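VP4 protein (Tellina virus 1, PDB 3P06) is a viral serine protease, caught here as an intramolecular acyl-enzyme, that probably cleaves the birnavirus polyprotein into its final products. Local coordinates at residues L11-G25 / M182-A194. Residues are numbered along the deposited sequence; the frame is centred on the assembly and turned at random.
Sequences LLPVLMDSGRRISGG and MVTFSSGKNVAQA. With GOL (glycerol), chain E; BME (beta-mercaptoethanol), chain F.
Leu15 and Gln193 form an antiparallel hydrogen-bonded pair, Leu15 N reaching Gln193 O at 3.1 Å and Gln193 N returning to Leu15 O at 2.8 Å, so that the C-terminal residues 192-193 lie along the edge of the hairpin made by 11-18 and 21-25. Next to the pair a water accepts from Asp17 N and Gln193 NE2 and donates to Val191 O, carrying the strand pairing on where direct bonds stop. The Gln193 side chain, with CG beside its backbone N (chi1 -42°), sets CG against Leu15 O and extends to bring NE2 to the water. On the face that carries Met16 and Ala192, opposite Leu15 and Gln193, Val14 spreads its two methyls: CG1 packs on Ala194 CB (3.9 Å) and CG2 on Ala192 CB (3.8 Å). Selenomethionine Met16 brings its SE to 3.7 Å from Gly188 N, against the loop 185-191, while its CG lies against Val191 O. Toward the hairpin turn, Asn190 sets its CB 3.3 Å from Asp17 O and its ND2 against Ser18 CB. Near the start of the strand, Leu11 CD1 meets Val183 CG2 tip to tip at 4.1 Å and also touches the rim of the Phe185 ring. Between Gly24 and Ser186 a glycerol, probably from the crystallisation liquor, joins the two segments, O3 accepting from Ser186 N and donating to Gly24 O. Ala194 ends the chain as the acyl group at the active site, its C bonded to Ser102 OG, the predicted nucleophile; residues 192-193 join the sheet between 9-18 (antiparallel) and 98-99 (parallel), while helix 138-149, with the predicted active-site Lys141, packs against Pro13 and Leu15.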
ATOM      1  N   LEU A  11       2.145   4.061   2.261  1.00 14.23           N
ATOM      2  CA  LEU A  11       1.507   3.056   3.063  1.00 15.81           C
ATOM      3  C   LEU A  11       0.067   2.774   2.556  1.00 15.82           C
ATOM      4  O   LEU A  11      -0.619   3.663   2.109  1.00 15.49           O
ATOM      5  CB  LEU A  11       1.390   3.564   4.503  1.00 15.11           C
ATOM      6  CG  LEU A  11       2.737   3.407   5.249  1.00 18.70           C
ATOM      7  CD1 LEU A  11       2.614   4.149   6.541  1.00 18.54           C
ATOM      8  CD2 LEU A  11       3.041   1.946   5.476  1.00 13.86           C
ATOM      9  N   LEU A  12      -0.380   1.546   2.688  1.00 15.22           N
ATOM     10  CA  LEU A  12      -1.763   1.217   2.331  1.00 14.82           C
ATOM     11  C   LEU A  12      -2.298   0.222   3.374  1.00 15.05           C
ATOM     12  O   LEU A  12      -1.608  -0.711   3.769  1.00 15.78           O
ATOM     13  CB  LEU A  12      -1.868   0.629   0.884  1.00 13.01           C
ATOM     14  CG  LEU A  12      -1.095  -0.678   0.673  1.00 14.58           C
ATOM     15  CD1 LEU A  12      -2.096  -1.800   0.382  1.00 12.74           C
ATOM     16  CD2 LEU A  12      -0.059  -0.605  -0.519  1.00 12.55           C
ATOM     17  N   PRO A  13      -3.541   0.414   3.797  1.00 17.08           N
ATOM     18  CA  PRO A  13      -4.156  -0.506   4.760  1.00 17.94           C
ATOM     19  C   PRO A  13      -4.645  -1.806   4.110  1.00 16.43           C
ATOM     20  O   PRO A  13      -5.048  -1.801   2.952  1.00 16.31           O
ATOM     21  CB  PRO A  13      -5.345   0.322   5.328  1.00 19.00           C
ATOM     22  CG  PRO A  13      -5.783   1.149   4.183  1.00 20.63           C
ATOM     23  CD  PRO A  13      -4.452   1.527   3.438  1.00 17.40           C
ATOM     24  N   VAL A  14      -4.559  -2.914   4.842  1.00 16.40           N
ATOM     25  CA  VAL A  14      -5.143  -4.176   4.406  1.00 16.63           C
ATOM     26  C   VAL A  14      -5.965  -4.767   5.524  1.00 17.80           C
ATOM     27  O   VAL A  14      -5.741  -4.479   6.693  1.00 18.39           O
ATOM     28  CB  VAL A  14      -4.064  -5.240   3.943  1.00 15.28           C
ATOM     29  CG1 VAL A  14      -3.307  -4.685   2.789  1.00 14.53           C
ATOM     30  CG2 VAL A  14      -3.096  -5.653   5.170  1.00 15.92           C
ATOM     31  N   LEU A  15      -6.915  -5.610   5.157  1.00 18.55           N
ATOM     32  CA  LEU A  15      -7.744  -6.336   6.110  1.00 21.47           C
ATOM     33  C   LEU A  15      -7.528  -7.836   5.969  1.00 23.38           C
ATOM     34  O   LEU A  15      -7.291  -8.291   4.864  1.00 24.06           O
ATOM     35  CB  LEU A  15      -9.219  -6.025   5.858  1.00 21.78           C
ATOM     36  CG  LEU A  15      -9.611  -4.543   5.955  1.00 23.25           C
ATOM     37  CD1 LEU A  15     -11.129  -4.486   5.653  1.00 23.24           C
ATOM     38  CD2 LEU A  15      -9.334  -3.966   7.321  1.00 18.49           C
HETATM   39  N   MSE A  16      -7.603  -8.586   7.076  1.00 26.76           N
HETATM   40  CA  MSE A  16      -7.328 -10.017   7.124  1.00 31.63           C
HETATM   41  C   MSE A  16      -8.424 -10.692   7.875  1.00 36.39           C
HETATM   42  O   MSE A  16      -8.843 -10.206   8.940  1.00 37.97           O
HETATM   43  CB  MSE A  16      -5.991 -10.345   7.798  1.00 32.98           C
HETATM   44  CG  MSE A  16      -4.820  -9.971   6.889  1.00 38.70           C
HETATM   45 SE   MSE A  16      -3.068  -9.591   7.725  1.00 61.56          SE
HETATM   46  CE  MSE A  16      -3.626  -8.034   8.811  1.00 53.63           C
ATOM     47  N   ASP A  17      -8.880 -11.815   7.325  1.00 38.73           N
ATOM     48  CA  ASP A  17      -9.886 -12.651   7.958  1.00 45.18           C
ATOM     49  C   ASP A  17      -9.251 -13.908   8.601  1.00 47.92           C
ATOM     50  O   ASP A  17      -8.664 -14.738   7.914  1.00 48.02           O
ATOM     51  CB  ASP A  17     -10.893 -13.077   6.910  1.00 45.20           C
ATOM     52  CG  ASP A  17     -12.244 -13.301   7.474  1.00 54.64           C
ATOM     53  OD1 ASP A  17     -12.375 -13.922   8.580  1.00 59.84           O
ATOM     54  OD2 ASP A  17     -13.210 -12.847   6.797  1.00 62.41           O
ATOM     55  N   SER A  18      -9.387 -14.034   9.919  1.00 51.51           N
ATOM     56  CA  SER A  18      -9.019 -15.256  10.655  1.00 55.03           C
ATOM     57  C   SER A  18     -10.306 -15.896  11.106  1.00 57.87           C
ATOM     58  O   SER A  18     -10.574 -16.005  12.320  1.00 61.02           O
ATOM     59  CB  SER A  18      -8.171 -14.943  11.891  1.00 55.60           C
ATOM     60  OG  SER A  18      -9.021 -14.643  12.998  1.00 59.51           O
ATOM     61  N   GLY A  19     -11.119 -16.289  10.127  1.00 58.17           N
ATOM     62  CA  GLY A  19     -12.456 -16.840  10.372  1.00 59.81           C
ATOM     63  C   GLY A  19     -13.312 -16.314  11.522  1.00 61.26           C
ATOM     64  O   GLY A  19     -14.555 -16.427  11.463  1.00 63.91           O
ATOM     65  N   ARG A  20     -12.683 -15.756  12.565  1.00 60.27           N
ATOM     66  CA  ARG A  20     -13.404 -15.327  13.776  1.00 62.25           C
ATOM     67  C   ARG A  20     -13.449 -13.812  13.899  1.00 58.49           C
ATOM     68  O   ARG A  20     -14.421 -13.249  14.381  1.00 59.47           O
ATOM     69  CB  ARG A  20     -12.785 -15.969  15.027  1.00 65.40           C
ATOM     70  CG  ARG A  20     -13.476 -15.673  16.406  1.00 71.28           C
ATOM     71  CD  ARG A  20     -12.370 -15.506  17.458  1.00 73.22           C
ATOM     72  NE  ARG A  20     -11.200 -15.024  16.724  1.00 73.78           N
ATOM     73  CZ  ARG A  20      -9.932 -15.343  16.972  1.00 73.00           C
ATOM     74  NH1 ARG A  20      -9.636 -16.148  17.984  1.00 74.17           N
ATOM     75  NH2 ARG A  20      -8.967 -14.843  16.192  1.00 68.00           N
ATOM     76  N   ARG A  21     -12.405 -13.151  13.431  1.00 54.41           N
ATOM     77  CA  ARG A  21     -12.318 -11.709  13.547  1.00 51.11           C
ATOM     78  C   ARG A  21     -11.668 -11.110  12.317  1.00 44.79           C
ATOM     79  O   ARG A  21     -10.851 -11.750  11.644  1.00 42.19           O
ATOM     80  CB  ARG A  21     -11.487 -11.347  14.780  1.00 53.87           C
ATOM     81  CG  ARG A  21     -11.815  -9.966  15.402  1.00 59.18           C
ATOM     82  CD  ARG A  21     -10.798  -9.580  16.526  1.00 68.39           C
ATOM     83  NE  ARG A  21      -9.980 -10.706  17.022  1.00 73.25           N
ATOM     84  CZ  ARG A  21      -8.714 -10.939  16.648  1.00 73.02           C
ATOM     85  NH1 ARG A  21      -8.100 -10.134  15.786  1.00 68.35           N
ATOM     86  NH2 ARG A  21      -8.060 -11.981  17.143  1.00 74.65           N
ATOM     87  N   ILE A  22     -12.030  -9.875  12.019  1.00 30.67           N
ATOM     88  CA  ILE A  22     -11.382  -9.181  10.914  1.00 29.39           C
ATOM     89  C   ILE A  22     -10.331  -8.369  11.598  1.00 26.12           C
ATOM     90  O   ILE A  22     -10.647  -7.715  12.585  1.00 27.08           O
ATOM     91  CB  ILE A  22     -12.285  -8.180  10.131  1.00 28.70           C
ATOM     92  CG1 ILE A  22     -13.574  -8.806   9.596  1.00 33.73           C
ATOM     93  CG2 ILE A  22     -11.477  -7.602   8.928  1.00 27.06           C
ATOM     94  CD1 ILE A  22     -13.363  -9.857   8.508  1.00 37.45           C
ATOM     95  N   SER A  23      -9.094  -8.468  11.157  1.00 23.69           N
ATOM     96  CA  SER A  23      -8.092  -7.586  11.702  1.00 23.72           C
ATOM     97  C   SER A  23      -7.481  -6.768  10.574  1.00 21.42           C
ATOM     98  O   SER A  23      -7.803  -6.978   9.388  1.00 21.09           O
ATOM     99  CB  SER A  23      -7.082  -8.392  12.524  1.00 24.67           C
ATOM    100  OG  SER A  23      -6.402  -9.289  11.657  1.00 31.58           O
ATOM    101  N   GLY A  24      -6.672  -5.789  10.946  1.00 19.53           N
ATOM    102  CA  GLY A  24      -6.136  -4.827  10.019  1.00 19.33           C
ATOM    103  C   GLY A  24      -4.609  -4.872  10.051  1.00 19.67           C
ATOM    104  O   GLY A  24      -4.041  -5.275  11.051  1.00 19.79           O
ATOM    105  N   GLY A  25      -3.975  -4.543   8.922  1.00 16.46           N
ATOM    106  CA  GLY A  25      -2.539  -4.351   8.862  1.00 16.69           C
ATOM    107  C   GLY A  25      -2.155  -3.362   7.753  1.00 14.73           C
ATOM    108  O   GLY A  25      -3.001  -2.626   7.243  1.00 15.10           O
HETATM  109  N   MSE A 182       6.880   7.208  14.407  1.00 24.60           N
HETATM  110  CA  MSE A 182       6.737   5.836  13.864  1.00 24.61           C
HETATM  111  C   MSE A 182       5.281   5.403  14.018  1.00 22.68           C
HETATM  112  O   MSE A 182       4.612   5.871  14.946  1.00 22.89           O
HETATM  113  CB  MSE A 182       7.622   4.904  14.681  1.00 25.25           C
HETATM  114  CG  MSE A 182       7.618   3.415  14.349  1.00 32.78           C
HETATM  115 SE   MSE A 182       8.330   2.381  15.932  1.00 54.35          SE
HETATM  116  CE  MSE A 182       9.610   3.617  16.746  1.00 48.09           C
ATOM    117  N   VAL A 183       4.809   4.560  13.096  1.00 19.91           N
ATOM    118  CA  VAL A 183       3.523   3.923  13.210  1.00 20.50           C
ATOM    119  C   VAL A 183       3.795   2.447  13.245  1.00 20.11           C
ATOM    120  O   VAL A 183       4.739   1.930  12.585  1.00 18.16           O
ATOM    121  CB  VAL A 183       2.480   4.292  12.031  1.00 20.67           C
ATOM    122  CG1 VAL A 183       1.930   5.716  12.250  1.00 26.58           C
ATOM    123  CG2 VAL A 183       3.087   4.190  10.603  1.00 17.81           C
ATOM    124  N   THR A 184       3.001   1.728  14.022  1.00 20.41           N
ATOM    125  CA  THR A 184       3.166   0.290  13.985  1.00 22.17           C
ATOM    126  C   THR A 184       1.829  -0.396  13.608  1.00 22.19           C
ATOM    127  O   THR A 184       0.753   0.193  13.793  1.00 22.56           O
ATOM    128  CB  THR A 184       3.707  -0.209  15.293  1.00 24.83           C
ATOM    129  OG1 THR A 184       2.689  -0.023  16.275  1.00 29.69           O
ATOM    130  CG2 THR A 184       4.946   0.610  15.721  1.00 25.97           C
ATOM    131  N   PHE A 185       1.904  -1.627  13.103  1.00 22.15           N
ATOM    132  CA  PHE A 185       0.711  -2.352  12.638  1.00 23.25           C
ATOM    133  C   PHE A 185       0.811  -3.784  13.087  1.00 27.85           C
ATOM    134  O   PHE A 185       1.928  -4.247  13.351  1.00 29.46           O
ATOM    135  CB  PHE A 185       0.639  -2.312  11.128  1.00 20.34           C
ATOM    136  CG  PHE A 185       0.664  -0.948  10.565  1.00 19.71           C
ATOM    137  CD1 PHE A 185      -0.525  -0.162  10.522  1.00 19.81           C
ATOM    138  CD2 PHE A 185       1.859  -0.416  10.084  1.00 15.83           C
ATOM    139  CE1 PHE A 185      -0.497   1.166  10.007  1.00 21.57           C
ATOM    140  CE2 PHE A 185       1.883   0.903   9.526  1.00 15.60           C
ATOM    141  CZ  PHE A 185       0.702   1.687   9.511  1.00 16.76           C
ATOM    142  N   SER A 186      -0.335  -4.483  13.205  1.00 29.86           N
ATOM    143  CA  SER A 186      -0.378  -5.920  13.492  1.00 35.53           C
ATOM    144  C   SER A 186       0.005  -6.688  12.226  1.00 36.11           C
ATOM    145  O   SER A 186      -0.200  -6.209  11.084  1.00 32.15           O
ATOM    146  CB  SER A 186      -1.807  -6.379  13.890  1.00 36.85           C
ATOM    147  OG  SER A 186      -2.052  -6.117  15.261  1.00 46.89           O
ATOM    148  N   SER A 187       0.524  -7.889  12.414  1.00 40.92           N
ATOM    149  CA  SER A 187       0.742  -8.744  11.258  1.00 42.93           C
ATOM    150  C   SER A 187      -0.239  -9.916  11.260  1.00 45.52           C
ATOM    151  O   SER A 187      -0.851 -10.217  12.273  1.00 48.91           O
ATOM    152  CB  SER A 187       2.184  -9.242  11.223  1.00 45.59           C
ATOM    153  OG  SER A 187       2.573  -9.735  12.499  1.00 50.55           O
ATOM    154  N   GLY A 188      -0.394 -10.563  10.114  1.00 45.44           N
ATOM    155  CA  GLY A 188      -1.176 -11.784  10.054  1.00 48.24           C
ATOM    156  C   GLY A 188      -0.586 -12.752   9.060  1.00 49.37           C
ATOM    157  O   GLY A 188       0.274 -12.404   8.236  1.00 47.74           O
ATOM    158  N   LYS A 189      -1.058 -13.980   9.111  1.00 52.42           N
ATOM    159  CA  LYS A 189      -0.615 -14.935   8.132  1.00 53.58           C
ATOM    160  C   LYS A 189      -1.778 -15.197   7.148  1.00 51.05           C
ATOM    161  O   LYS A 189      -1.646 -15.996   6.191  1.00 52.10           O
ATOM    162  CB  LYS A 189      -0.145 -16.212   8.841  1.00 60.37           C
ATOM    163  CG  LYS A 189       0.724 -17.120   8.014  1.00 63.78           C
ATOM    164  CD  LYS A 189       1.404 -18.159   8.910  1.00 73.68           C
ATOM    165  CE  LYS A 189       1.449 -19.502   8.217  1.00 78.92           C
ATOM    166  NZ  LYS A 189       2.112 -20.516   9.096  1.00 89.31           N
ATOM    167  N   ASN A 190      -2.912 -14.530   7.393  1.00 47.01           N
ATOM    168  CA  ASN A 190      -4.156 -14.826   6.668  1.00 45.25           C
ATOM    169  C   ASN A 190      -4.084 -13.976   5.422  1.00 37.98           C
ATOM    170  O   ASN A 190      -3.450 -12.953   5.478  1.00 36.57           O
ATOM    171  CB  ASN A 190      -5.382 -14.413   7.522  1.00 46.82           C
ATOM    172  CG  ASN A 190      -5.128 -14.490   9.076  1.00 54.12           C
ATOM    173  OD1 ASN A 190      -4.535 -13.559   9.729  1.00 52.45           O
ATOM    174  ND2 ASN A 190      -5.662 -15.566   9.674  1.00 57.45           N
ATOM    175  N   VAL A 191      -4.730 -14.333   4.333  1.00 33.48           N
ATOM    176  CA  VAL A 191      -4.792 -13.437   3.145  1.00 27.59           C
ATOM    177  C   VAL A 191      -5.006 -11.923   3.425  1.00 25.35           C
ATOM    178  O   VAL A 191      -5.953 -11.539   4.114  1.00 24.81           O
ATOM    179  CB  VAL A 191      -5.860 -13.961   2.135  1.00 29.31           C
ATOM    180  CG1 VAL A 191      -6.057 -12.970   0.956  1.00 24.76           C
ATOM    181  CG2 VAL A 191      -5.529 -15.470   1.696  1.00 29.17           C
ATOM    182  N   ALA A 192      -4.143 -11.049   2.879  1.00 23.62           N
ATOM    183  CA  ALA A 192      -4.312  -9.602   3.078  1.00 21.55           C
ATOM    184  C   ALA A 192      -5.070  -9.033   1.929  1.00 22.08           C
ATOM    185  O   ALA A 192      -4.628  -9.121   0.781  1.00 20.92           O
ATOM    186  CB  ALA A 192      -2.936  -8.859   3.217  1.00 20.61           C
ATOM    187  N   GLN A 193      -6.230  -8.458   2.242  1.00 22.33           N
ATOM    188  CA  GLN A 193      -7.137  -7.868   1.231  1.00 24.48           C
ATOM    189  C   GLN A 193      -6.898  -6.373   1.169  1.00 24.11           C
ATOM    190  O   GLN A 193      -7.266  -5.627   2.099  1.00 22.40           O
ATOM    191  CB  GLN A 193      -8.633  -8.187   1.554  1.00 25.55           C
ATOM    192  CG  GLN A 193      -8.807  -9.647   2.029  1.00 28.28           C
ATOM    193  CD  GLN A 193     -10.236 -10.037   2.419  1.00 36.52           C
ATOM    194  OE1 GLN A 193     -11.222  -9.440   1.950  1.00 40.62           O
ATOM    195  NE2 GLN A 193     -10.351 -11.049   3.272  1.00 37.94           N
ATOM    196  N   ALA A 194      -6.304  -5.959   0.044  1.00 25.94           N
ATOM    197  CA  ALA A 194      -5.905  -4.571  -0.221  1.00 27.77           C
ATOM    198  C   ALA A 194      -6.925  -3.986  -1.180  1.00 33.06           C
ATOM    199  O   ALA A 194      -7.688  -4.711  -1.807  0.65 34.65           O
ATOM    200  CB  ALA A 194      -4.529  -4.559  -0.930  1.00 26.67           C
TER
HETATM  201  C1  GOL E 103      -3.133  -0.191  13.660  1.00 43.14           C
HETATM  202  O1  GOL E 103      -2.190  -0.056  14.719  1.00 47.47           O
HETATM  203  C2  GOL E 103      -3.704  -1.599  13.603  1.00 46.52           C
HETATM  204  O2  GOL E 103      -3.355  -2.499  14.649  1.00 48.68           O
HETATM  205  C3  GOL E 103      -3.442  -2.188  12.227  1.00 43.40           C
HETATM  206  O3  GOL E 103      -2.461  -3.151  12.333  1.00 33.17           O
HETATM  207  C1  BME F 104       1.942  -7.756   7.781  1.00 49.16           C
HETATM  208  C2  BME F 104       0.709  -6.839   7.595  1.00 45.62           C
HETATM  209  O1  BME F 104       1.674  -9.055   8.368  1.00 50.38           O
HETATM  210  S2  BME F 104       0.869  -5.382   8.752  1.00 39.02           S
HETATM  211  O   HOH W   1      -8.281 -12.586   4.855  1.00 10.00           O